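Putative cytochrome P450 120 (PDB 2VE3) binds heme and retinoic acid and, as a cytochrome P450, probably acts as a monooxygenase that uses molecular oxygen to oxidise its substrate. Local coordinates at residues G255-T260 / T427-P432; Q146-T151 / W173-I178; V382-G387 / F396-M401. All blocks are in the same frame, centred on the assembly; numbering follows the deposited sequence.

Overall arrangement
Contacts 1 and 3 both touch the heme, and contact 2 lies behind contact 1. Contact 1 borders the distal side, where helix 241-272 and the 427-432 turn also line the retinoic acid pocket; contact 3 lies on the proximal side, with the F384 side chain about 4 Å from that of C391, the axial ligand by similarity. In contact 2 the side chain of I178 is about 8 Å from retinoic acid. The centres of contacts 1 and 2 are about 9 Å apart, and T260 OG1 lies 2.8 Å from T151 OG1, probably hydrogen-bonded. Contacts 2 and 3, centres about 20 Å apart, touch where T151 CG2 packs against E400 OE2.

Contact 1: residues G255-T260 / T427-P432; sequences GHETLT and TPSPRP. With HEM (protoporphyrin IX containing Fe), chain C; REA (retinoic acid), chain D.
E257 meets P428 and S429 through a single carboxylate oxygen: OE2 lies 3.3 Å from P428 CD, and the same OE2 lies 3.3 Å from S429 CB. These are CH...O packing distances, and the polar ends find their mates elsewhere, E257 OE1 in a salt bridge with R148 NH1 and S429 OG on the carbonyl of P317. With CG anti to the backbone N (chi1 -179°) and a bend at chi2, E257 reaches from its helix to the turn, crossing P428 obliquely; the turn enters P428 through a cis peptide. E257 and T258 form the acid-alcohol pair of the P450 I-helix signature. T258 faces the ligands instead: OG1, hydrogen-bonded to A254 O, is 3.0 Å from HEM CHC, while T258 CG2 rests 3.4 Å from REA C17. The outer end contrasts with this buried part. T427 is exposed and R431 partly so; R431 NH2 bonds T427 OG1 at 2.8 Å, bent to 143°, well away from the carboxylate. Helix 241-272 thus passes beside the hairpin of strands 424-426 and 430-432, tied by R431 backbone bonds to V425, while I178 of helix 170-181 touches both E257 and P428.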
loop_
_atom_site.group_PDB
_atom_site.type_symbol
_atom_site.label_atom_id
_atom_site.label_comp_id
_atom_site.label_asym_id
_atom_site.label_seq_id
_atom_site.Cartn_x
_atom_site.Cartn_y
_atom_site.Cartn_z
ATOM N N GLY A 255 -1.078 4.558 5.294
ATOM C CA GLY A 255 -1.598 5.757 4.634
ATOM C C GLY A 255 -0.497 6.554 3.965
ATOM O O GLY A 255 -0.740 7.347 3.049
ATOM N N HIS A 256 0.715 6.339 4.465
ATOM C CA HIS A 256 1.914 7.044 4.058
ATOM C C HIS A 256 2.681 6.246 2.985
ATOM O O HIS A 256 2.875 6.733 1.882
ATOM C CB HIS A 256 2.782 7.317 5.304
ATOM C CG HIS A 256 4.157 7.810 4.999
ATOM N ND1 HIS A 256 4.415 8.749 4.024
ATOM C CD2 HIS A 256 5.352 7.502 5.552
ATOM C CE1 HIS A 256 5.711 8.998 3.991
ATOM N NE2 HIS A 256 6.300 8.253 4.911
ATOM N N GLU A 257 3.114 5.027 3.308
ATOM C CA GLU A 257 3.971 4.271 2.373
ATOM C C GLU A 257 3.268 3.904 1.044
ATOM O O GLU A 257 3.791 4.151 -0.039
ATOM C CB GLU A 257 4.538 3.022 3.043
ATOM C CG GLU A 257 5.477 2.181 2.152
ATOM C CD GLU A 257 6.830 2.851 1.833
ATOM O OE1 GLU A 257 7.199 3.869 2.477
ATOM O OE2 GLU A 257 7.521 2.336 0.925
ATOM N N THR A 258 2.072 3.341 1.128
ATOM C CA THR A 258 1.411 2.869 -0.092
ATOM C C THR A 258 1.154 4.058 -1.026
ATOM O O THR A 258 1.381 3.971 -2.233
ATOM C CB THR A 258 0.082 2.095 0.233
ATOM O OG1 THR A 258 -0.864 2.978 0.846
ATOM C CG2 THR A 258 0.355 0.912 1.193
ATOM N N LEU A 259 0.716 5.178 -0.449
ATOM C CA LEU A 259 0.389 6.348 -1.256
ATOM C C LEU A 259 1.599 7.016 -1.865
ATOM O O LEU A 259 1.508 7.571 -2.946
ATOM C CB LEU A 259 -0.489 7.340 -0.484
ATOM C CG LEU A 259 -1.913 6.875 -0.771
ATOM C CD1 LEU A 259 -2.740 6.738 0.482
ATOM C CD2 LEU A 259 -2.575 7.739 -1.874
ATOM N N THR A 260 2.734 6.975 -1.170
ATOM C CA THR A 260 4.003 7.398 -1.768
ATOM C C THR A 260 4.295 6.662 -3.089
ATOM O O THR A 260 4.605 7.282 -4.090
ATOM C CB THR A 260 5.152 7.181 -0.796
ATOM O OG1 THR A 260 5.061 8.152 0.262
ATOM C CG2 THR A 260 6.461 7.340 -1.516
ATOM N N THR A 427 11.760 -1.263 -1.827
ATOM C CA THR A 427 12.211 -1.372 -0.422
ATOM C C THR A 427 11.360 -0.568 0.595
ATOM O O THR A 427 11.838 0.417 1.179
ATOM C CB THR A 427 13.686 -0.928 -0.245
ATOM O OG1 THR A 427 13.814 0.439 -0.670
ATOM C CG2 THR A 427 14.652 -1.824 -1.040
ATOM N N PRO A 428 10.129 -1.012 0.866
ATOM C CA PRO A 428 9.446 -2.193 0.393
ATOM C C PRO A 428 8.336 -1.950 -0.654
ATOM O O PRO A 428 7.536 -2.859 -0.893
ATOM C CB PRO A 428 8.826 -2.714 1.686
ATOM C CG PRO A 428 8.463 -1.450 2.453
ATOM C CD PRO A 428 9.315 -0.312 1.874
ATOM N N SER A 429 8.309 -0.758 -1.265
ATOM C CA SER A 429 7.336 -0.369 -2.306
ATOM C C SER A 429 8.027 0.140 -3.564
ATOM O O SER A 429 9.078 0.763 -3.462
ATOM C CB SER A 429 6.446 0.766 -1.788
ATOM O OG SER A 429 5.235 0.264 -1.287
ATOM N N PRO A 430 7.431 -0.088 -4.758
ATOM C CA PRO A 430 8.048 0.457 -5.984
ATOM C C PRO A 430 8.372 1.954 -5.935
ATOM O O PRO A 430 7.528 2.759 -5.578
ATOM C CB PRO A 430 7.008 0.154 -7.074
ATOM C CG PRO A 430 6.258 -1.011 -6.570
ATOM C CD PRO A 430 6.208 -0.860 -5.065
ATOM N N ARG A 431 9.614 2.304 -6.286
ATOM C CA ARG A 431 10.055 3.701 -6.452
ATOM C C ARG A 431 11.058 3.749 -7.602
ATOM O O ARG A 431 11.786 2.785 -7.808
ATOM C CB ARG A 431 10.680 4.258 -5.156
ATOM C CG ARG A 431 11.880 3.470 -4.619
ATOM C CD ARG A 431 12.310 3.850 -3.187
ATOM N NE ARG A 431 13.286 2.856 -2.696
ATOM C CZ ARG A 431 14.612 3.032 -2.711
ATOM N NH1 ARG A 431 15.120 4.188 -3.144
ATOM N NH2 ARG A 431 15.431 2.066 -2.280
ATOM N N PRO A 432 11.089 4.858 -8.373
ATOM C CA PRO A 432 12.127 5.001 -9.402
ATOM C C PRO A 432 13.520 5.205 -8.767
ATOM O O PRO A 432 13.654 5.985 -7.820
ATOM C CB PRO A 432 11.686 6.250 -10.174
ATOM C CG PRO A 432 10.902 7.034 -9.187
ATOM C CD PRO A 432 10.187 6.024 -8.334
HETATM C CHA HEM C . -4.470 -4.476 3.705
HETATM C CHB HEM C . -2.879 -2.694 -0.528
HETATM C CHC HEM C . -3.585 1.839 1.092
HETATM C CHD HEM C . -4.631 0.111 5.472
HETATM C C1A HEM C . -3.991 -4.416 2.403
HETATM C C2A HEM C . -3.681 -5.529 1.523
HETATM C C3A HEM C . -3.258 -5.021 0.349
HETATM C C4A HEM C . -3.263 -3.584 0.459
HETATM C CMA HEM C . -2.806 -5.791 -0.907
HETATM C CAA HEM C . -3.872 -7.023 1.874
HETATM C CBA HEM C . -2.611 -7.663 2.447
HETATM C CGA HEM C . -2.981 -9.058 2.905
HETATM O O1A HEM C . -3.366 -9.881 2.023
HETATM O O2A HEM C . -2.890 -9.344 4.135
HETATM C C1B HEM C . -2.971 -1.316 -0.474
HETATM C C2B HEM C . -2.741 -0.387 -1.572
HETATM C C3B HEM C . -2.945 0.868 -1.123
HETATM C C4B HEM C . -3.302 0.766 0.268
HETATM C CMB HEM C . -2.344 -0.816 -3.002
HETATM C CAB HEM C . -2.812 2.230 -1.880
HETATM C CBB HEM C . -3.135 2.393 -3.173
HETATM C C1C HEM C . -3.979 1.788 2.408
HETATM C C2C HEM C . -4.365 2.912 3.236
HETATM C C3C HEM C . -4.659 2.440 4.455
HETATM C C4C HEM C . -4.446 0.993 4.428
HETATM C CMC HEM C . -4.455 4.386 2.755
HETATM C CAC HEM C . -5.164 3.250 5.685
HETATM C CBC HEM C . -4.388 4.069 6.404
HETATM C C1D HEM C . -4.597 -1.268 5.423
HETATM C C2D HEM C . -4.680 -2.117 6.582
HETATM C C3D HEM C . -4.622 -3.551 6.043
HETATM C C4D HEM C . -4.539 -3.422 4.601
HETATM C CMD HEM C . -4.791 -1.662 8.060
HETATM C CAD HEM C . -4.668 -4.871 6.847
HETATM C CBD HEM C . -6.051 -5.492 6.659
HETATM C CGD HEM C . -6.169 -6.773 7.451
HETATM O O1D HEM C . -7.322 -7.254 7.593
HETATM O O2D HEM C . -5.141 -7.324 7.946
HETATM N NA HEM C . -3.724 -3.253 1.721
HETATM N NB HEM C . -3.296 -0.574 0.640
HETATM N NC HEM C . -4.027 0.629 3.164
HETATM N ND HEM C . -4.530 -2.062 4.274
HETATM FE FE HEM C . -4.171 -1.277 2.350
HETATM C C1 REA D . 0.005 -2.873 4.266
HETATM C C2 REA D . -0.797 -2.749 5.557
HETATM C C3 REA D . -0.847 -4.097 6.278
HETATM C C4 REA D . 0.548 -4.480 6.765
HETATM C C5 REA D . 1.624 -4.241 5.726
HETATM C C6 REA D . 1.384 -3.488 4.571
HETATM C C7 REA D . 2.498 -3.282 3.637
HETATM C C8 REA D . 2.893 -4.360 2.729
HETATM C C9 REA D . 4.111 -4.179 1.913
HETATM C C10 REA D . 4.708 -5.394 1.400
HETATM C C11 REA D . 5.178 -5.562 0.036
HETATM C C12 REA D . 5.316 -6.973 -0.324
HETATM C C13 REA D . 6.500 -7.515 -0.989
HETATM C C14 REA D . 6.375 -8.869 -1.358
HETATM C C15 REA D . 7.076 -9.495 -2.463
HETATM C C16 REA D . -0.728 -3.798 3.277
HETATM C C17 REA D . 0.124 -1.465 3.681
HETATM C C18 REA D . 2.989 -4.828 5.993
HETATM C C19 REA D . 4.742 -2.831 1.655
HETATM C C20 REA D . 7.731 -6.678 -1.222
HETATM O O1 REA D . 7.804 -8.829 -3.217
HETATM O O2 REA D . 6.952 -10.714 -2.661
#

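Contact 2: residues Q146-T151 / W173-I178; sequences QLRRMT and WFETYI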
loop_
_atom_site.group_PDB
_atom_site.type_symbol
_atom_site.label_atom_id
_atom_site.label_comp_id
_atom_site.label_asym_id
_atom_site.label_seq_id
_atom_site.Cartn_x
_atom_site.Cartn_y
_atom_site.Cartn_z
ATOM N N GLN A 146 10.009 14.339 -1.999
ATOM C CA GLN A 146 8.951 15.329 -1.811
ATOM C C GLN A 146 7.574 14.707 -1.622
ATOM O O GLN A 146 6.818 15.140 -0.760
ATOM C CB GLN A 146 8.903 16.301 -2.992
ATOM C CG GLN A 146 10.068 17.280 -3.048
ATOM C CD GLN A 146 10.200 18.137 -1.801
ATOM O OE1 GLN A 146 9.270 18.862 -1.406
ATOM N NE2 GLN A 146 11.373 18.076 -1.184
ATOM N N LEU A 147 7.252 13.716 -2.452
ATOM C CA LEU A 147 5.992 12.988 -2.345
ATOM C C LEU A 147 5.891 12.296 -0.988
ATOM O O LEU A 147 4.813 12.243 -0.421
ATOM C CB LEU A 147 5.849 11.975 -3.482
ATOM C CG LEU A 147 5.640 12.575 -4.887
ATOM C CD1 LEU A 147 5.929 11.517 -5.940
ATOM C CD2 LEU A 147 4.233 13.159 -5.081
ATOM N N ARG A 148 7.029 11.807 -0.480
ATOM C CA ARG A 148 7.113 11.188 0.843
ATOM C C ARG A 148 6.813 12.184 1.954
ATOM O O ARG A 148 6.178 11.826 2.945
ATOM C CB ARG A 148 8.480 10.544 1.081
ATOM C CG ARG A 148 8.712 9.282 0.279
ATOM C CD ARG A 148 9.901 8.481 0.777
ATOM N NE ARG A 148 9.626 7.838 2.057
ATOM C CZ ARG A 148 9.001 6.675 2.209
ATOM N NH1 ARG A 148 8.574 5.998 1.145
ATOM N NH2 ARG A 148 8.797 6.191 3.439
ATOM N N ARG A 149 7.249 13.433 1.785
ATOM C CA ARG A 149 6.949 14.477 2.780
ATOM C C ARG A 149 5.461 14.786 2.793
ATOM O O ARG A 149 4.849 14.812 3.853
ATOM C CB ARG A 149 7.774 15.746 2.554
ATOM C CG ARG A 149 9.279 15.544 2.767
ATOM C CD ARG A 149 10.002 16.830 3.206
ATOM N NE ARG A 149 10.283 16.816 4.648
ATOM C CZ ARG A 149 11.385 16.305 5.204
ATOM N NH1 ARG A 149 12.341 15.765 4.446
ATOM N NH2 ARG A 149 11.533 16.330 6.522
ATOM N N MET A 150 4.888 14.979 1.605
ATOM C CA MET A 150 3.473 15.276 1.449
ATOM C C MET A 150 2.564 14.182 2.009
ATOM O O MET A 150 1.703 14.477 2.835
ATOM C CB MET A 150 3.132 15.539 -0.013
ATOM C CG MET A 150 1.671 15.971 -0.251
ATOM S SD MET A 150 1.144 15.828 -1.976
ATOM C CE MET A 150 1.275 14.068 -2.220
ATOM N N THR A 151 2.750 12.935 1.566
ATOM C CA THR A 151 1.818 11.869 1.949
ATOM C C THR A 151 1.856 11.619 3.449
ATOM O O THR A 151 0.816 11.332 4.038
ATOM C CB THR A 151 2.039 10.517 1.219
ATOM O OG1 THR A 151 3.322 9.973 1.554
ATOM C CG2 THR A 151 1.892 10.660 -0.275
ATOM N N TRP A 173 11.685 9.666 11.973
ATOM C CA TRP A 173 11.511 8.395 12.667
ATOM C C TRP A 173 10.749 7.359 11.827
ATOM O O TRP A 173 11.158 6.205 11.738
ATOM C CB TRP A 173 10.803 8.608 14.016
ATOM C CG TRP A 173 11.665 9.261 15.073
ATOM C CD1 TRP A 173 13.040 9.276 15.133
ATOM C CD2 TRP A 173 11.213 9.946 16.244
ATOM N NE1 TRP A 173 13.465 9.953 16.256
ATOM C CE2 TRP A 173 12.367 10.375 16.954
ATOM C CE3 TRP A 173 9.947 10.253 16.760
ATOM C CZ2 TRP A 173 12.291 11.091 18.151
ATOM C CZ3 TRP A 173 9.873 10.964 17.954
ATOM C CH2 TRP A 173 11.045 11.375 18.637
ATOM N N PHE A 174 9.640 7.770 11.220
ATOM C CA PHE A 174 8.861 6.882 10.368
ATOM C C PHE A 174 9.645 6.344 9.181
ATOM O O PHE A 174 9.513 5.180 8.819
ATOM C CB PHE A 174 7.582 7.565 9.898
ATOM C CG PHE A 174 6.338 6.885 10.375
ATOM C CD1 PHE A 174 5.804 5.817 9.658
ATOM C CD2 PHE A 174 5.707 7.289 11.542
ATOM C CE1 PHE A 174 4.657 5.174 10.092
ATOM C CE2 PHE A 174 4.548 6.649 11.986
ATOM C CZ PHE A 174 4.029 5.587 11.260
ATOM N N GLU A 175 10.480 7.190 8.603
ATOM C CA GLU A 175 11.324 6.813 7.473
ATOM C C GLU A 175 12.296 5.705 7.840
ATOM O O GLU A 175 12.474 4.747 7.081
ATOM C CB GLU A 175 12.049 8.046 6.921
ATOM C CG GLU A 175 11.077 9.113 6.444
ATOM C CD GLU A 175 10.305 8.676 5.203
ATOM O OE1 GLU A 175 9.126 8.231 5.312
ATOM O OE2 GLU A 175 10.895 8.772 4.113
ATOM N N THR A 176 12.895 5.838 9.025
ATOM C CA THR A 176 13.744 4.806 9.618
ATOM C C THR A 176 12.959 3.529 10.005
ATOM O O THR A 176 13.404 2.412 9.748
ATOM C CB THR A 176 14.463 5.379 10.862
ATOM O OG1 THR A 176 15.112 6.603 10.491
ATOM C CG2 THR A 176 15.486 4.412 11.400
ATOM N N TYR A 177 11.804 3.707 10.636
ATOM C CA TYR A 177 10.897 2.598 10.955
ATOM C C TYR A 177 10.580 1.762 9.690
ATOM O O TYR A 177 10.799 0.556 9.662
ATOM C CB TYR A 177 9.629 3.168 11.599
ATOM C CG TYR A 177 8.513 2.173 11.821
ATOM C CD1 TYR A 177 8.557 1.273 12.882
ATOM C CD2 TYR A 177 7.405 2.139 10.969
ATOM C CE1 TYR A 177 7.547 0.361 13.077
ATOM C CE2 TYR A 177 6.386 1.229 11.165
ATOM C CZ TYR A 177 6.467 0.337 12.214
ATOM O OH TYR A 177 5.447 -0.568 12.422
ATOM N N ILE A 178 10.113 2.430 8.642
ATOM C CA ILE A 178 9.792 1.796 7.355
ATOM C C ILE A 178 10.943 0.976 6.732
ATOM O O ILE A 178 10.721 -0.148 6.261
ATOM C CB ILE A 178 9.239 2.834 6.345
ATOM C CG1 ILE A 178 7.849 3.309 6.788
ATOM C CG2 ILE A 178 9.198 2.254 4.920
ATOM C CD1 ILE A 178 7.260 4.423 5.912
#
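E175 OE1 is held by two groups: R148 NH2, 2.8 Å away, and, by a probable hydrogen bond, H256 NE2 of helix 241-272. The other carboxylate oxygen takes the shorter bond, R148 NE to E175 OE2 at 2.6 Å and 160°. Together the two arginine nitrogens make a side-on, bidentate salt bridge, one nitrogen to each oxygen. The match is not fully flat, for the guanidinium and carboxylate planes are turned 41° apart. OE2 lies near the guanidinium plane and uses its syn lone pair, whereas OE1 is approached on its syn side from well out of the carboxylate plane.

Bends in both chains make the meeting possible. R148 turns at chi3 (72°) and E175 folds at chi2, bringing their ends together from opposite directions although R148 CA and E175 CA, the nearest such pair, are 9.0 Å apart. At the guanidinium edge I178 CD1 packs 3.4 Å from R148 NH2, adding an apolar neighbour beside the charged pair. The contact joins helix 143-159 to helix 170-181, the E and F helices of the P450 fold. Through NH1, R148 also reaches E257 of helix 241-272 and Y144 OH, while T151 OG1 is hydrogen-bonded to H256 ND1.

With a carboxylate on two sides, R148 very probably stays protonated, and the arginine beside it should favour an ionised E175. Chemically, then, one guanidinium links helices 143-159, 170-181 and 241-272 through polar bonds that fix its rotation.

Contact 3: residues V382-G387 / F396-M401; sequences VPFGGG and FARLEM. With HEM (protoporphyrin IX containing Fe), chain C.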
loop_
_atom_site.group_PDB
_atom_site.type_symbol
_atom_site.label_atom_id
_atom_site.label_comp_id
_atom_site.label_asym_id
_atom_site.label_seq_id
_atom_site.Cartn_x
_atom_site.Cartn_y
_atom_site.Cartn_z
ATOM N N VAL A 382 -5.978 -7.228 -8.456
ATOM C CA VAL A 382 -5.956 -7.325 -7.002
ATOM C C VAL A 382 -4.926 -6.407 -6.303
ATOM O O VAL A 382 -4.153 -6.882 -5.462
ATOM C CB VAL A 382 -5.779 -8.791 -6.534
ATOM C CG1 VAL A 382 -7.052 -9.612 -6.828
ATOM C CG2 VAL A 382 -4.511 -9.442 -7.142
ATOM N N PRO A 383 -4.946 -5.095 -6.613
ATOM C CA PRO A 383 -4.017 -4.126 -6.001
ATOM C C PRO A 383 -4.282 -3.959 -4.482
ATOM O O PRO A 383 -3.379 -3.607 -3.734
ATOM C CB PRO A 383 -4.318 -2.821 -6.756
ATOM C CG PRO A 383 -5.773 -2.982 -7.201
ATOM C CD PRO A 383 -5.905 -4.438 -7.532
ATOM N N PHE A 384 -5.516 -4.240 -4.050
ATOM C CA PHE A 384 -5.913 -4.169 -2.635
ATOM C C PHE A 384 -6.139 -5.545 -2.007
ATOM O O PHE A 384 -6.704 -5.648 -0.909
ATOM C CB PHE A 384 -7.169 -3.306 -2.467
ATOM C CG PHE A 384 -7.008 -1.894 -2.991
ATOM C CD1 PHE A 384 -6.273 -0.939 -2.270
ATOM C CD2 PHE A 384 -7.559 -1.525 -4.218
ATOM C CE1 PHE A 384 -6.121 0.365 -2.747
ATOM C CE2 PHE A 384 -7.409 -0.218 -4.702
ATOM C CZ PHE A 384 -6.692 0.721 -3.967
ATOM N N GLY A 385 -5.699 -6.594 -2.688
ATOM C CA GLY A 385 -5.904 -7.956 -2.218
ATOM C C GLY A 385 -7.338 -8.422 -2.426
ATOM O O GLY A 385 -8.021 -8.005 -3.379
ATOM N N GLY A 386 -7.797 -9.290 -1.538
ATOM C CA GLY A 386 -9.171 -9.782 -1.585
ATOM C C GLY A 386 -9.436 -10.629 -0.362
ATOM O O GLY A 386 -8.571 -10.752 0.523
ATOM N N GLY A 387 -10.636 -11.210 -0.322
ATOM C CA GLY A 387 -11.112 -12.019 0.810
ATOM C C GLY A 387 -11.138 -11.316 2.161
ATOM O O GLY A 387 -11.500 -10.149 2.259
ATOM N N PHE A 396 -9.782 5.674 1.205
ATOM C CA PHE A 396 -8.836 6.718 1.568
ATOM C C PHE A 396 -7.743 6.876 0.502
ATOM O O PHE A 396 -7.419 7.997 0.120
ATOM C CB PHE A 396 -8.179 6.457 2.923
ATOM C CG PHE A 396 -7.273 7.571 3.365
ATOM C CD1 PHE A 396 -7.783 8.656 4.075
ATOM C CD2 PHE A 396 -5.931 7.577 3.004
ATOM C CE1 PHE A 396 -6.951 9.707 4.473
ATOM C CE2 PHE A 396 -5.085 8.621 3.392
ATOM C CZ PHE A 396 -5.595 9.697 4.126
ATOM N N ALA A 397 -7.162 5.750 0.071
ATOM C CA ALA A 397 -6.157 5.727 -0.989
ATOM C C ALA A 397 -6.686 6.343 -2.281
ATOM O O ALA A 397 -5.998 7.171 -2.888
ATOM C CB ALA A 397 -5.699 4.318 -1.251
ATOM N N ARG A 398 -7.894 5.919 -2.701
ATOM C CA ARG A 398 -8.478 6.358 -3.982
ATOM C C ARG A 398 -8.825 7.825 -3.953
ATOM O O ARG A 398 -8.622 8.523 -4.953
ATOM C CB ARG A 398 -9.718 5.543 -4.376
ATOM C CG ARG A 398 -9.387 4.225 -5.029
ATOM C CD ARG A 398 -10.614 3.327 -5.150
ATOM N NE ARG A 398 -10.309 2.175 -5.985
ATOM C CZ ARG A 398 -10.815 0.958 -5.829
ATOM N NH1 ARG A 398 -11.670 0.700 -4.842
ATOM N NH2 ARG A 398 -10.455 -0.011 -6.663
ATOM N N LEU A 399 -9.352 8.277 -2.805
ATOM C CA LEU A 399 -9.573 9.695 -2.544
ATOM C C LEU A 399 -8.311 10.534 -2.763
ATOM O O LEU A 399 -8.339 11.496 -3.533
ATOM C CB LEU A 399 -10.075 9.923 -1.110
ATOM C CG LEU A 399 -10.345 11.383 -0.737
ATOM C CD1 LEU A 399 -11.602 11.873 -1.431
ATOM C CD2 LEU A 399 -10.487 11.535 0.768
ATOM N N GLU A 400 -7.216 10.161 -2.096
ATOM C CA GLU A 400 -5.980 10.942 -2.170
ATOM C C GLU A 400 -5.355 10.903 -3.568
ATOM O O GLU A 400 -4.817 11.898 -4.028
ATOM C CB GLU A 400 -4.961 10.492 -1.110
ATOM C CG GLU A 400 -3.782 11.457 -0.964
ATOM C CD GLU A 400 -2.815 11.128 0.160
ATOM O OE1 GLU A 400 -3.215 10.508 1.179
ATOM O OE2 GLU A 400 -1.636 11.532 0.030
ATOM N N MET A 401 -5.432 9.756 -4.230
ATOM C CA MET A 401 -4.946 9.615 -5.599
ATOM C C MET A 401 -5.747 10.514 -6.548
ATOM O O MET A 401 -5.181 11.201 -7.402
ATOM C CB MET A 401 -5.037 8.154 -6.037
ATOM C CG MET A 401 -3.992 7.236 -5.415
ATOM S SD MET A 401 -4.041 5.558 -6.072
ATOM C CE MET A 401 -5.357 4.833 -5.091
HETATM C CHA HEM C . -4.470 -4.476 3.705
HETATM C CHB HEM C . -2.879 -2.694 -0.528
HETATM C CHC HEM C . -3.585 1.839 1.092
HETATM C CHD HEM C . -4.631 0.111 5.472
HETATM C C1A HEM C . -3.991 -4.416 2.403
HETATM C C2A HEM C . -3.681 -5.529 1.523
HETATM C C3A HEM C . -3.258 -5.021 0.349
HETATM C C4A HEM C . -3.263 -3.584 0.459
HETATM C CMA HEM C . -2.806 -5.791 -0.907
HETATM C CAA HEM C . -3.872 -7.023 1.874
HETATM C CBA HEM C . -2.611 -7.663 2.447
HETATM C CGA HEM C . -2.981 -9.058 2.905
HETATM O O1A HEM C . -3.366 -9.881 2.023
HETATM O O2A HEM C . -2.890 -9.344 4.135
HETATM C C1B HEM C . -2.971 -1.316 -0.474
HETATM C C2B HEM C . -2.741 -0.387 -1.572
HETATM C C3B HEM C . -2.945 0.868 -1.123
HETATM C C4B HEM C . -3.302 0.766 0.268
HETATM C CMB HEM C . -2.344 -0.816 -3.002
HETATM C CAB HEM C . -2.812 2.230 -1.880
HETATM C CBB HEM C . -3.135 2.393 -3.173
HETATM C C1C HEM C . -3.979 1.788 2.408
HETATM C C2C HEM C . -4.365 2.912 3.236
HETATM C C3C HEM C . -4.659 2.440 4.455
HETATM C C4C HEM C . -4.446 0.993 4.428
HETATM C CMC HEM C . -4.455 4.386 2.755
HETATM C CAC HEM C . -5.164 3.250 5.685
HETATM C CBC HEM C . -4.388 4.069 6.404
HETATM C C1D HEM C . -4.597 -1.268 5.423
HETATM C C2D HEM C . -4.680 -2.117 6.582
HETATM C C3D HEM C . -4.622 -3.551 6.043
HETATM C C4D HEM C . -4.539 -3.422 4.601
HETATM C CMD HEM C . -4.791 -1.662 8.060
HETATM C CAD HEM C . -4.668 -4.871 6.847
HETATM C CBD HEM C . -6.051 -5.492 6.659
HETATM C CGD HEM C . -6.169 -6.773 7.451
HETATM O O1D HEM C . -7.322 -7.254 7.593
HETATM O O2D HEM C . -5.141 -7.324 7.946
HETATM N NA HEM C . -3.724 -3.253 1.721
HETATM N NB HEM C . -3.296 -0.574 0.640
HETATM N NC HEM C . -4.027 0.629 3.164
HETATM N ND HEM C . -4.530 -2.062 4.274
HETATM FE FE HEM C . -4.171 -1.277 2.350
#
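F384 occupies a type I turn, V382 to G385, closed by G385 N to V382 O at 3.2 Å, and faces segment 396-401 of helix 394-411; F384 CA and A397 CA are 10.0 Å apart. The loop opens the P450 cysteine-ligand signature, whose C391 exchanges backbone bonds with F384, and the helix is the L helix. The positive phi of G385 (75°) favours glycine, and a CB there would also crowd HEM CAA.

The F384 ring bridges the loop and the helix. With CG anti to its carbonyl carbon (chi1 -58°), F384 lies against the proximal side of the porphyrin, CE1 being 3.6 Å from HEM C3B. A397 CB packs 4.2 Å from F384 CE1, and M401 CE comes to the ring's edge. R398 reaches over with an extended chain: F384 CE2 sits 3.6 Å above one face of its guanidinium, the planes 65° apart, while NH1 pairs with E395 and NH2 with Q309. Replacing F384 by an alanine would probably open a gap beside C391 and leave A397 and the R398 guanidinium face without their aromatic neighbour. On the heme rim, M401 CE ends 3.8 Å from HEM CBB, the vinyl terminus.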